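Local coordinates for sulfite reductase [ferredoxin] (PDB 1ZJ8), which reduces sulfite to sulfide with electrons from ferredoxin, using one siroheme and one [4Fe-4S] cluster per subunit, at residues A[50-54]-A[154-158]; A[61-65]-A[101-105]; A[357-361]-A[422-427]; A[485-491]-A[503-509]. All blocks are in the same frame, centred on the assembly; numbering follows the deposited sequence.

Interaction 1 (A[50-54]-A[154-158])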
loop_
_atom_site.group_PDB
_atom_site.type_symbol
_atom_site.label_atom_id
_atom_site.label_comp_id
_atom_site.label_asym_id
_atom_site.label_seq_id
_atom_site.Cartn_x
_atom_site.Cartn_y
_atom_site.Cartn_z
ATOM N N ARG A 50 20.388 13.405 5.028
ATOM C CA ARG A 50 21.212 12.559 4.161
ATOM C C ARG A 50 22.716 12.790 4.366
ATOM O O ARG A 50 23.491 11.820 4.379
ATOM C CB ARG A 50 20.840 12.751 2.689
ATOM C CG ARG A 50 21.018 11.492 1.822
ATOM C CD ARG A 50 21.041 11.855 0.333
ATOM N NE ARG A 50 20.490 10.821 -0.550
ATOM C CZ ARG A 50 21.203 9.985 -1.306
ATOM N NH1 ARG A 50 22.534 9.971 -1.273
ATOM N NH2 ARG A 50 20.570 9.116 -2.087
ATOM N N GLU A 51 23.116 14.057 4.547
ATOM C CA GLU A 51 24.535 14.408 4.803
ATOM C C GLU A 51 24.971 13.894 6.182
ATOM O O GLU A 51 26.011 13.242 6.310
ATOM C CB GLU A 51 24.790 15.927 4.700
ATOM C CG GLU A 51 24.454 16.585 3.335
ATOM C CD GLU A 51 25.321 16.098 2.162
ATOM O OE1 GLU A 51 25.083 14.973 1.664
ATOM O OE2 GLU A 51 26.219 16.857 1.716
ATOM N N ARG A 52 24.155 14.179 7.197
ATOM C CA ARG A 52 24.380 13.654 8.551
ATOM C C ARG A 52 24.459 12.124 8.620
ATOM O O ARG A 52 25.109 11.587 9.525
ATOM C CB ARG A 52 23.303 14.144 9.529
ATOM C CG ARG A 52 23.594 15.497 10.128
ATOM C CD ARG A 52 22.466 15.924 11.028
ATOM N NE ARG A 52 21.256 16.255 10.273
ATOM C CZ ARG A 52 20.108 16.647 10.825
ATOM N NH1 ARG A 52 20.006 16.762 12.142
ATOM N NH2 ARG A 52 19.054 16.936 10.064
ATOM N N ILE A 53 23.795 11.428 7.692
ATOM C CA ILE A 53 23.897 9.962 7.613
ATOM C C ILE A 53 25.281 9.609 7.083
ATOM O O ILE A 53 25.996 8.808 7.684
ATOM C CB ILE A 53 22.844 9.321 6.656
ATOM C CG1 ILE A 53 21.402 9.676 7.053
ATOM C CG2 ILE A 53 23.011 7.812 6.599
ATOM C CD1 ILE A 53 20.860 8.950 8.262
ATOM N N GLU A 54 25.654 10.218 5.960
ATOM C CA GLU A 54 26.914 9.879 5.290
ATOM C C GLU A 54 28.136 10.404 6.033
ATOM O O GLU A 54 29.200 9.782 5.966
ATOM C CB GLU A 54 26.961 10.415 3.865
ATOM C CG GLU A 54 25.891 9.877 2.940
ATOM C CD GLU A 54 25.513 10.888 1.880
ATOM O OE1 GLU A 54 25.758 12.091 2.113
ATOM O OE2 GLU A 54 24.969 10.489 0.827
ATOM N N VAL A 154 23.915 2.173 4.957
ATOM C CA VAL A 154 22.927 2.946 4.182
ATOM C C VAL A 154 23.475 3.759 3.004
ATOM O O VAL A 154 22.802 3.892 1.982
ATOM C CB VAL A 154 22.097 3.860 5.078
ATOM C CG1 VAL A 154 21.175 4.749 4.246
ATOM C CG2 VAL A 154 21.268 3.032 6.040
ATOM N N PRO A 155 24.685 4.314 3.137
ATOM C CA PRO A 155 25.252 5.014 1.972
ATOM C C PRO A 155 25.595 4.058 0.836
ATOM O O PRO A 155 25.347 4.372 -0.332
ATOM C CB PRO A 155 26.542 5.654 2.524
ATOM C CG PRO A 155 26.505 5.476 4.026
ATOM C CD PRO A 155 25.593 4.331 4.305
ATOM N N GLU A 156 26.171 2.908 1.195
ATOM C CA GLU A 156 26.545 1.864 0.219
ATOM C C GLU A 156 25.313 1.441 -0.588
ATOM O O GLU A 156 25.363 1.330 -1.816
ATOM C CB GLU A 156 27.146 0.630 0.926
ATOM C CG GLU A 156 28.392 0.024 0.255
ATOM C CD GLU A 156 28.098 -0.815 -0.989
ATOM O OE1 GLU A 156 27.373 -0.322 -1.878
ATOM O OE2 GLU A 156 28.626 -1.952 -1.097
ATOM N N ILE A 157 24.206 1.216 0.114
ATOM C CA ILE A 157 22.967 0.830 -0.534
ATOM C C ILE A 157 22.534 1.920 -1.519
ATOM O O ILE A 157 22.331 1.633 -2.711
ATOM C CB ILE A 157 21.860 0.528 0.509
ATOM C CG1 ILE A 157 22.233 -0.749 1.288
ATOM C CG2 ILE A 157 20.501 0.390 -0.174
ATOM C CD1 ILE A 157 21.436 -0.987 2.543
ATOM N N TRP A 158 22.435 3.162 -1.026
ATOM C CA TRP A 158 21.991 4.311 -1.843
ATOM C C TRP A 158 22.757 4.417 -3.151
ATOM O O TRP A 158 22.228 4.824 -4.186
ATOM C CB TRP A 158 22.146 5.620 -1.068
ATOM C CG TRP A 158 21.005 5.921 -0.117
ATOM C CD1 TRP A 158 19.709 5.453 -0.188
ATOM C CD2 TRP A 158 21.044 6.805 1.006
ATOM N NE1 TRP A 158 18.957 5.975 0.834
ATOM C CE2 TRP A 158 19.749 6.809 1.584
ATOM C CE3 TRP A 158 22.044 7.595 1.583
ATOM C CZ2 TRP A 158 19.437 7.570 2.717
ATOM C CZ3 TRP A 158 21.736 8.344 2.700
ATOM C CH2 TRP A 158 20.444 8.327 3.258
#

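Interaction 2 (A[61-65]-A[101-105])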
loop_
_atom_site.group_PDB
_atom_site.type_symbol
_atom_site.label_atom_id
_atom_site.label_comp_id
_atom_site.label_asym_id
_atom_site.label_seq_id
_atom_site.Cartn_x
_atom_site.Cartn_y
_atom_site.Cartn_z
ATOM N N GLY A 61 27.410 4.721 14.280
ATOM C CA GLY A 61 26.377 3.709 14.520
ATOM C C GLY A 61 25.114 4.271 15.149
ATOM O O GLY A 61 24.924 5.489 15.217
ATOM N N PHE A 62 24.255 3.369 15.622
ATOM C CA PHE A 62 22.892 3.713 16.070
ATOM C C PHE A 62 22.880 4.746 17.206
ATOM O O PHE A 62 21.978 5.589 17.275
ATOM C CB PHE A 62 22.152 2.435 16.517
ATOM C CG PHE A 62 20.673 2.629 16.820
ATOM C CD1 PHE A 62 20.246 3.098 18.063
ATOM C CD2 PHE A 62 19.705 2.291 15.878
ATOM C CE1 PHE A 62 18.868 3.255 18.347
ATOM C CE2 PHE A 62 18.331 2.444 16.159
ATOM C CZ PHE A 62 17.917 2.921 17.392
ATOM N N ASP A 63 23.880 4.681 18.088
ATOM C CA ASP A 63 23.888 5.480 19.326
ATOM C C ASP A 63 24.230 6.957 19.116
ATOM O O ASP A 63 23.918 7.786 19.972
ATOM C CB ASP A 63 24.879 4.887 20.343
ATOM C CG ASP A 63 24.557 3.447 20.715
ATOM O OD1 ASP A 63 23.564 3.229 21.447
ATOM O OD2 ASP A 63 25.310 2.541 20.277
ATOM N N SER A 64 24.881 7.280 17.996
ATOM C CA SER A 64 25.187 8.679 17.670
ATOM C C SER A 64 23.946 9.440 17.240
ATOM O O SER A 64 23.921 10.664 17.329
ATOM C CB SER A 64 26.264 8.792 16.581
ATOM O OG SER A 64 26.048 7.868 15.530
ATOM N N ILE A 65 22.914 8.715 16.816
ATOM C CA ILE A 65 21.774 9.312 16.128
ATOM C C ILE A 65 20.881 10.118 17.076
ATOM O O ILE A 65 20.399 9.605 18.085
ATOM C CB ILE A 65 20.930 8.246 15.350
ATOM C CG1 ILE A 65 21.832 7.399 14.421
ATOM C CG2 ILE A 65 19.832 8.936 14.517
ATOM C CD1 ILE A 65 21.180 6.110 13.913
ATOM N N GLU A 101 12.189 0.052 20.464
ATOM C CA GLU A 101 13.062 0.571 19.412
ATOM C C GLU A 101 14.384 -0.198 19.342
ATOM O O GLU A 101 15.258 0.013 20.176
ATOM C CB GLU A 101 13.335 2.047 19.707
ATOM C CG GLU A 101 14.125 2.786 18.658
ATOM C CD GLU A 101 13.649 4.226 18.521
ATOM O OE1 GLU A 101 14.425 5.167 18.856
ATOM O OE2 GLU A 101 12.475 4.401 18.102
ATOM N N ALA A 102 14.524 -1.079 18.351
ATOM C CA ALA A 102 15.758 -1.859 18.152
ATOM C C ALA A 102 16.834 -1.039 17.466
ATOM O O ALA A 102 16.589 0.099 17.054
ATOM C CB ALA A 102 15.487 -3.116 17.334
ATOM N N LYS A 103 18.024 -1.641 17.334
ATOM C CA LYS A 103 19.183 -0.991 16.693
ATOM C C LYS A 103 19.213 -1.259 15.188
ATOM O O LYS A 103 20.254 -1.067 14.542
ATOM C CB LYS A 103 20.523 -1.449 17.316
ATOM C CG LYS A 103 21.322 -2.560 16.515
ATOM C CD LYS A 103 22.794 -2.633 16.954
ATOM C CE LYS A 103 23.506 -3.880 16.449
ATOM N NZ LYS A 103 24.000 -3.686 15.071
ATOM N N TYR A 104 18.086 -1.708 14.633
ATOM C CA TYR A 104 17.995 -2.071 13.218
ATOM C C TYR A 104 16.874 -1.284 12.541
ATOM O O TYR A 104 15.986 -0.756 13.206
ATOM C CB TYR A 104 17.761 -3.579 13.091
ATOM C CG TYR A 104 18.938 -4.435 13.536
ATOM C CD1 TYR A 104 20.044 -4.604 12.707
ATOM C CD2 TYR A 104 18.941 -5.078 14.781
ATOM C CE1 TYR A 104 21.119 -5.380 13.095
ATOM C CE2 TYR A 104 20.015 -5.858 15.190
ATOM C CZ TYR A 104 21.107 -6.010 14.340
ATOM O OH TYR A 104 22.200 -6.792 14.695
ATOM N N PHE A 105 16.929 -1.204 11.215
ATOM C CA PHE A 105 15.971 -0.410 10.434
ATOM C C PHE A 105 15.202 -1.225 9.407
ATOM O O PHE A 105 15.747 -2.122 8.763
ATOM C CB PHE A 105 16.704 0.713 9.686
ATOM C CG PHE A 105 17.312 1.741 10.593
ATOM C CD1 PHE A 105 18.646 1.627 11.005
ATOM C CD2 PHE A 105 16.550 2.813 11.056
ATOM C CE1 PHE A 105 19.213 2.565 11.859
ATOM C CE2 PHE A 105 17.105 3.762 11.906
ATOM C CZ PHE A 105 18.443 3.639 12.312
#

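Interaction 3 (A[357-361]-A[422-427])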
loop_
_atom_site.group_PDB
_atom_site.type_symbol
_atom_site.label_atom_id
_atom_site.label_comp_id
_atom_site.label_asym_id
_atom_site.label_seq_id
_atom_site.Cartn_x
_atom_site.Cartn_y
_atom_site.Cartn_z
ATOM N N VAL A 357 2.196 -13.318 -10.719
ATOM C CA VAL A 357 2.402 -14.384 -9.751
ATOM C C VAL A 357 2.049 -13.920 -8.365
ATOM O O VAL A 357 2.137 -12.737 -8.044
ATOM C CB VAL A 357 3.849 -14.900 -9.699
ATOM C CG1 VAL A 357 4.141 -15.751 -10.899
ATOM C CG2 VAL A 357 4.854 -13.760 -9.583
ATOM N N ALA A 358 1.676 -14.881 -7.535
ATOM C CA ALA A 358 1.132 -14.593 -6.216
ATOM C C ALA A 358 1.984 -15.252 -5.164
ATOM O O ALA A 358 1.889 -16.454 -4.957
ATOM C CB ALA A 358 -0.321 -15.102 -6.082
ATOM N N PRO A 359 2.802 -14.456 -4.474
ATOM C CA PRO A 359 3.433 -14.980 -3.291
ATOM C C PRO A 359 2.376 -15.035 -2.186
ATOM O O PRO A 359 1.177 -14.922 -2.477
ATOM C CB PRO A 359 4.541 -13.967 -3.002
ATOM C CG PRO A 359 4.221 -12.735 -3.826
ATOM C CD PRO A 359 3.123 -13.041 -4.741
ATOM N N ILE A 360 2.801 -15.231 -0.943
ATOM C CA ILE A 360 1.903 -15.216 0.188
ATOM C C ILE A 360 2.100 -13.891 0.922
ATOM O O ILE A 360 3.094 -13.696 1.628
ATOM C CB ILE A 360 2.197 -16.406 1.127
ATOM C CG1 ILE A 360 1.809 -17.732 0.462
ATOM C CG2 ILE A 360 1.459 -16.228 2.455
ATOM C CD1 ILE A 360 2.035 -18.964 1.324
ATOM N N ALA A 361 1.149 -12.980 0.745
ATOM C CA ALA A 361 1.151 -11.695 1.417
ATOM C C ALA A 361 2.451 -10.974 1.214
ATOM O O ALA A 361 3.026 -10.527 2.168
ATOM C CB ALA A 361 0.913 -11.888 2.890
ATOM N N ARG A 422 -4.594 -18.199 -1.513
ATOM C CA ARG A 422 -3.266 -17.613 -1.704
ATOM C C ARG A 422 -3.331 -16.341 -2.543
ATOM O O ARG A 422 -2.569 -15.405 -2.350
ATOM C CB ARG A 422 -2.370 -18.612 -2.400
ATOM C CG ARG A 422 -0.924 -18.212 -2.494
ATOM C CD ARG A 422 -0.269 -19.057 -3.561
ATOM N NE ARG A 422 1.040 -19.545 -3.157
ATOM C CZ ARG A 422 1.242 -20.502 -2.252
ATOM N NH1 ARG A 422 0.223 -21.124 -1.633
ATOM N NH2 ARG A 422 2.495 -20.846 -1.976
ATOM N N ARG A 423 -4.231 -16.358 -3.507
ATOM C CA ARG A 423 -4.400 -15.269 -4.412
ATOM C C ARG A 423 -4.921 -14.040 -3.728
ATOM O O ARG A 423 -4.429 -12.950 -3.943
ATOM C CB ARG A 423 -5.405 -15.671 -5.479
ATOM C CG ARG A 423 -5.750 -14.520 -6.360
ATOM C CD ARG A 423 -6.228 -14.996 -7.642
ATOM N NE ARG A 423 -6.541 -13.893 -8.520
ATOM C CZ ARG A 423 -6.966 -14.064 -9.760
ATOM N NH1 ARG A 423 -7.167 -15.288 -10.239
ATOM N NH2 ARG A 423 -7.229 -13.011 -10.509
ATOM N N ASN A 424 -5.942 -14.230 -2.914
ATOM C CA ASN A 424 -6.731 -13.108 -2.423
ATOM C C ASN A 424 -6.437 -12.638 -0.998
ATOM O O ASN A 424 -7.138 -11.790 -0.484
ATOM C CB ASN A 424 -8.218 -13.449 -2.568
ATOM C CG ASN A 424 -8.622 -13.595 -3.997
ATOM O OD1 ASN A 424 -8.340 -12.735 -4.796
ATOM N ND2 ASN A 424 -9.259 -14.699 -4.336
ATOM N N LEU A 425 -5.392 -13.151 -0.377
ATOM C CA LEU A 425 -5.107 -12.788 0.997
ATOM C C LEU A 425 -4.035 -11.701 1.039
ATOM O O LEU A 425 -3.048 -11.751 0.323
ATOM C CB LEU A 425 -4.675 -14.021 1.816
ATOM C CG LEU A 425 -4.266 -13.753 3.285
ATOM C CD1 LEU A 425 -4.605 -14.913 4.181
ATOM C CD2 LEU A 425 -2.773 -13.393 3.469
ATOM N N MET A 426 -4.215 -10.714 1.894
ATOM C CA MET A 426 -3.132 -9.783 2.204
ATOM C C MET A 426 -2.935 -9.723 3.711
ATOM O O MET A 426 -3.848 -10.022 4.489
ATOM C CB MET A 426 -3.424 -8.367 1.679
ATOM C CG MET A 426 -3.413 -8.222 0.170
ATOM S SD MET A 426 -3.520 -6.495 -0.428
ATOM C CE MET A 426 -4.660 -5.733 0.703
ATOM N N ALA A 427 -1.735 -9.328 4.111
ATOM C CA ALA A 427 -1.409 -9.126 5.511
ATOM C C ALA A 427 -0.369 -8.024 5.589
ATOM O O ALA A 427 0.375 -7.789 4.628
ATOM C CB ALA A 427 -0.880 -10.399 6.121
HETATM O O HOH W 1 3.111 -18.145 -3.160
#

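Interaction 4 (A[485-491]-A[503-509])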
loop_
_atom_site.group_PDB
_atom_site.type_symbol
_atom_site.label_atom_id
_atom_site.label_comp_id
_atom_site.label_asym_id
_atom_site.label_seq_id
_atom_site.Cartn_x
_atom_site.Cartn_y
_atom_site.Cartn_z
ATOM N N ASP A 485 -13.631 -8.876 2.127
ATOM C CA ASP A 485 -14.772 -9.698 2.470
ATOM C C ASP A 485 -14.600 -10.151 3.921
ATOM O O ASP A 485 -15.540 -10.038 4.699
ATOM C CB ASP A 485 -14.919 -10.871 1.501
ATOM C CG ASP A 485 -15.327 -10.424 0.097
ATOM O OD1 ASP A 485 -15.958 -9.339 -0.054
ATOM O OD2 ASP A 485 -14.989 -11.159 -0.862
ATOM N N ILE A 486 -13.400 -10.613 4.288
ATOM C CA ILE A 486 -13.081 -10.905 5.671
ATOM C C ILE A 486 -11.845 -10.112 6.110
ATOM O O ILE A 486 -10.723 -10.453 5.759
ATOM C CB ILE A 486 -12.840 -12.402 5.873
ATOM C CG1 ILE A 486 -13.991 -13.201 5.269
ATOM C CG2 ILE A 486 -12.690 -12.717 7.372
ATOM C CD1 ILE A 486 -13.851 -14.675 5.395
ATOM N N GLY A 487 -12.053 -9.054 6.884
ATOM C CA GLY A 487 -10.958 -8.223 7.368
ATOM C C GLY A 487 -10.706 -8.520 8.824
ATOM O O GLY A 487 -11.645 -8.757 9.578
ATOM N N PHE A 488 -9.442 -8.521 9.229
ATOM C CA PHE A 488 -9.085 -8.788 10.617
ATOM C C PHE A 488 -8.293 -7.616 11.166
ATOM O O PHE A 488 -7.290 -7.219 10.578
ATOM C CB PHE A 488 -8.267 -10.075 10.722
ATOM C CG PHE A 488 -9.042 -11.317 10.397
ATOM C CD1 PHE A 488 -9.717 -12.003 11.380
ATOM C CD2 PHE A 488 -9.090 -11.809 9.102
ATOM C CE1 PHE A 488 -10.429 -13.147 11.084
ATOM C CE2 PHE A 488 -9.810 -12.968 8.802
ATOM C CZ PHE A 488 -10.472 -13.632 9.800
ATOM N N LYS A 489 -8.760 -7.055 12.284
ATOM C CA LYS A 489 -8.052 -5.962 12.964
ATOM C C LYS A 489 -7.492 -6.504 14.257
ATOM O O LYS A 489 -8.238 -6.791 15.200
ATOM C CB LYS A 489 -8.968 -4.765 13.258
ATOM C CG LYS A 489 -8.280 -3.576 14.026
ATOM C CD LYS A 489 -9.178 -2.322 14.166
ATOM C CE LYS A 489 -10.582 -2.635 14.722
ATOM N NZ LYS A 489 -11.467 -1.431 14.721
ATOM N N GLY A 490 -6.173 -6.638 14.295
ATOM C CA GLY A 490 -5.486 -7.159 15.469
ATOM C C GLY A 490 -5.589 -6.236 16.670
ATOM O O GLY A 490 -5.381 -5.018 16.551
ATOM N N GLN A 491 -5.925 -6.828 17.818
ATOM C CA GLN A 491 -5.984 -6.118 19.091
ATOM C C GLN A 491 -5.759 -7.119 20.219
ATOM O O GLN A 491 -5.750 -8.325 19.988
ATOM C CB GLN A 491 -7.295 -5.319 19.263
ATOM C CG GLN A 491 -8.592 -6.113 19.481
ATOM C CD GLN A 491 -9.850 -5.205 19.514
ATOM O OE1 GLN A 491 -10.909 -5.596 20.021
ATOM N NE2 GLN A 491 -9.724 -3.990 18.973
ATOM N N GLY A 503 -5.353 -11.483 19.373
ATOM C CA GLY A 503 -6.534 -11.895 18.612
ATOM C C GLY A 503 -7.005 -10.768 17.697
ATOM O O GLY A 503 -6.326 -9.754 17.542
ATOM N N PHE A 504 -8.172 -10.942 17.084
ATOM C CA PHE A 504 -8.607 -10.063 16.001
ATOM C C PHE A 504 -10.088 -9.693 16.123
ATOM O O PHE A 504 -10.921 -10.514 16.517
ATOM C CB PHE A 504 -8.329 -10.737 14.635
ATOM C CG PHE A 504 -6.864 -11.029 14.384
ATOM C CD1 PHE A 504 -6.292 -12.234 14.793
ATOM C CD2 PHE A 504 -6.052 -10.093 13.771
ATOM C CE1 PHE A 504 -4.946 -12.498 14.591
ATOM C CE2 PHE A 504 -4.712 -10.359 13.570
ATOM C CZ PHE A 504 -4.161 -11.567 13.985
ATOM N N GLN A 505 -10.383 -8.434 15.805
ATOM C CA GLN A 505 -11.743 -7.957 15.584
ATOM C C GLN A 505 -12.020 -8.157 14.096
ATOM O O GLN A 505 -11.116 -8.015 13.277
ATOM C CB GLN A 505 -11.846 -6.462 15.972
ATOM C CG GLN A 505 -13.284 -5.838 15.994
ATOM C CD GLN A 505 -13.312 -4.339 16.471
ATOM O OE1 GLN A 505 -13.557 -3.418 15.681
ATOM N NE2 GLN A 505 -13.058 -4.118 17.766
ATOM N N VAL A 506 -13.260 -8.481 13.760
ATOM C CA VAL A 506 -13.632 -8.953 12.434
ATOM C C VAL A 506 -14.505 -7.948 11.685
ATOM O O VAL A 506 -15.536 -7.512 12.191
ATOM C CB VAL A 506 -14.408 -10.280 12.586
ATOM C CG1 VAL A 506 -14.997 -10.776 11.255
ATOM C CG2 VAL A 506 -13.482 -11.327 13.207
ATOM N N HIS A 507 -14.099 -7.588 10.472
ATOM C CA HIS A 507 -14.902 -6.721 9.616
ATOM C C HIS A 507 -15.314 -7.572 8.423
ATOM O O HIS A 507 -14.470 -8.217 7.798
ATOM C CB HIS A 507 -14.115 -5.482 9.166
ATOM C CG HIS A 507 -13.668 -4.586 10.292
ATOM N ND1 HIS A 507 -14.136 -3.295 10.451
ATOM C CD2 HIS A 507 -12.777 -4.783 11.296
ATOM C CE1 HIS A 507 -13.568 -2.745 11.511
ATOM N NE2 HIS A 507 -12.738 -3.625 12.042
ATOM N N LEU A 508 -16.605 -7.606 8.119
ATOM C CA LEU A 508 -17.097 -8.472 7.061
ATOM C C LEU A 508 -17.752 -7.675 5.935
ATOM O O LEU A 508 -18.510 -6.738 6.189
ATOM C CB LEU A 508 -18.075 -9.484 7.645
ATOM C CG LEU A 508 -17.426 -10.552 8.533
ATOM C CD1 LEU A 508 -18.418 -11.109 9.537
ATOM C CD2 LEU A 508 -16.855 -11.683 7.693
ATOM N N GLY A 509 -17.455 -8.047 4.693
ATOM C CA GLY A 509 -18.194 -7.538 3.530
ATOM C C GLY A 509 -17.737 -6.218 2.899
ATOM O O GLY A 509 -18.477 -5.613 2.129
#

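Interaction 1 (A[50-54]-A[154-158])
R50 lays its guanidinium flat on the indole of W158, a stacked cation-pi contact between helical segments 50-54 and 154-158, whose axes run at 117°. The two planes are 19° apart, and CZ of R50 sits 4.2 Å from the centroid of the six-membered ring of W158, over its face. The side chains slide past each other in opposite directions, so that successive parts of the arginine meet different parts of the indole: CG touches the far corner of the benzo ring at CZ3, while NH2 reaches 3.8 Å from CG of W158. A bend at chi3 turns the guanidinium along the ring. A long, bent salt bridge within the helix, NH1 of R50 to OE2 of E54 (3.3 Å), also engages the guanidinium. The E54 carboxylate stands almost perpendicular to the indole. On the face of W158 turned away from R50 lies CG1 of its own V154, over the ring centre, so the indole is sandwiched between a cation and a methyl. I53 crosses W158 at about a right angle, its CG2 4.1 Å from CZ3 of W158 and 4.3 Å from CG1 of V154. CG of E54 adds a looser contact with the P155 ring. W158 NE1 is hydrogen-bonded to T168, and W77 meets both R50 and the indole. Lying away from the cofactors, this helix-helix packing joins helix 49-60 to the start of helix 154-162 in the first ferredoxin-like half domain, which packs through I157 against helix 118-131.

Interaction 2 (A[61-65]-A[101-105])
F62, in a turn of helical backbone angles, lies with its CA 6.0 Å from that of K103, where the chain of the first ferredoxin-like half domain turns a corner between strands 101-102 and 104-109. The F62 side chain carries the contact: with CG anti to the backbone N (chi1 -172°) its ring reaches across to the corner. CA of K103 sits over one ring face, 3.8 Å from the centroid, in a CH-pi contact, and the lysine tip leads away to a salt bridge with E150. At the ring edge, near its plane, CG of E101 approaches CZ of F62 at 4.0 Å; the carboxylate of E101 goes on to R71, and this side chain is about 9 Å from the siroheme. The ring of F105 meets F62 obliquely, planes 37° apart, with its CZ 4.0 Å from CD2 of F62. CD1 of I65 comes from the opposite direction to the edge of the F105 ring, also 4.0 Å from CZ. L70 of helix 67-73 packs against F62, I65, E101 and F105, and T81 of strand 79-83 touches F62 and E101, so the turn after helix 49-60 is packed against strands 79-83 and 104-109, neighbours in an antiparallel sheet.

Interaction 3 (A[357-361]-A[422-427])
R422 crosses I360 at about a right angle where a ferredoxin-like half domain of the nitrite and sulfite reductase fold meets the 4Fe-4S domain: 357-361 is the loop after strand 353-357, and 422-427 runs from the end of helix 420-424 into strand 425-427. From CB of R422 the chain leaves with CG anti to the backbone N (chi1 -172°), which carries it along the loop. CG passes 3.9 Å from O of P359 and also brushes CG1 of I360. CD lies 3.7 Å from O of A358. A bend about the CG-CD bond (chi3 -137°) then sets NE and the guanidinium beside I360. A water 2.8 Å from O of A358 also lies near NE of R422, but so close to it that a bridge through it is doubtful. CG1 of I360 stands above the centre of the guanidinium, 3.9 Å from CZ of R422, and CD1 of I360 is 3.8 Å from NH2. One flat face of the guanidinium thus lies against I360, while NH1 is held at its rim by a salt bridge with E453 of helix 442-455, whose V449 packs on both R422 and I360. R423 turns the other way, to D341. Further along, A361 points toward strand 425-427, where its CB meets CD2 of L425. That strand leads to C428, which lines the [4Fe-4S] pocket and probably ligates the cluster, and A427 touches the siroheme; CB of A361 lies 4.0 Å from CB of that same A427.

Interaction 4 (A[485-491]-A[503-509])
D485-Q491 and G503-G509 pair as arms of an antiparallel beta hairpin in the mixed sheet of the 4Fe-4S domain. G487 with H507, K489 with Q505 and Q491 with G503 are hydrogen-bonded pairs, each with both bonds made, as in K489 N to Q505 O at 2.7 Å; G509 N to D485 O closes the end. CA-H...O contacts, such as F488 CA to Q505 O at 3.4 Å, fill the intervals. Apolar contacts occupy the face of I486, F488, F504, V506 and L508. F488 and F504 cross at about a right angle, CD1 of F488 lying 3.8 Å from CB of F504, while the F504 ring lies against CA of G490, a residue about 8 Å from the bound [4Fe-4S] cluster. F488, V506 and L508 continue this packing onto helix 532-545. Polar side chains take the other face. K489 and Q505 run side by side, and NZ of K489 donates to OE1 of Q505 at 3.0 Å from above the amide plane. CE of K489 meets the edge of the H507 ring, 3.6 Å from NE2. Q491 and Q505 hold their amides nearly perpendicular, with a weak bond of 3.4 Å from NE2 of Q505 to OE1 of Q491.

Overall arrangement
From the N terminus, helix 49-60 enters interaction 1, which closes on helix 154-162 and encloses a loop of 99 residues. Interaction 2 is nested inside that loop: it ties the turn after the same helix to the start of strand 104-109, and its centre is about 14 Å from that of interaction 1. Interactions 3 and 4 follow in series. Interaction 3 joins the second ferredoxin-like half domain to strand 425-427, and interaction 4 closes a short hairpin in the same sheet, their centres about 17 Å apart. Interactions 1 and 4 lie on opposite sides of the chain's centre, about 40 Å apart between centres. None of the four contacts crosses another along the chain.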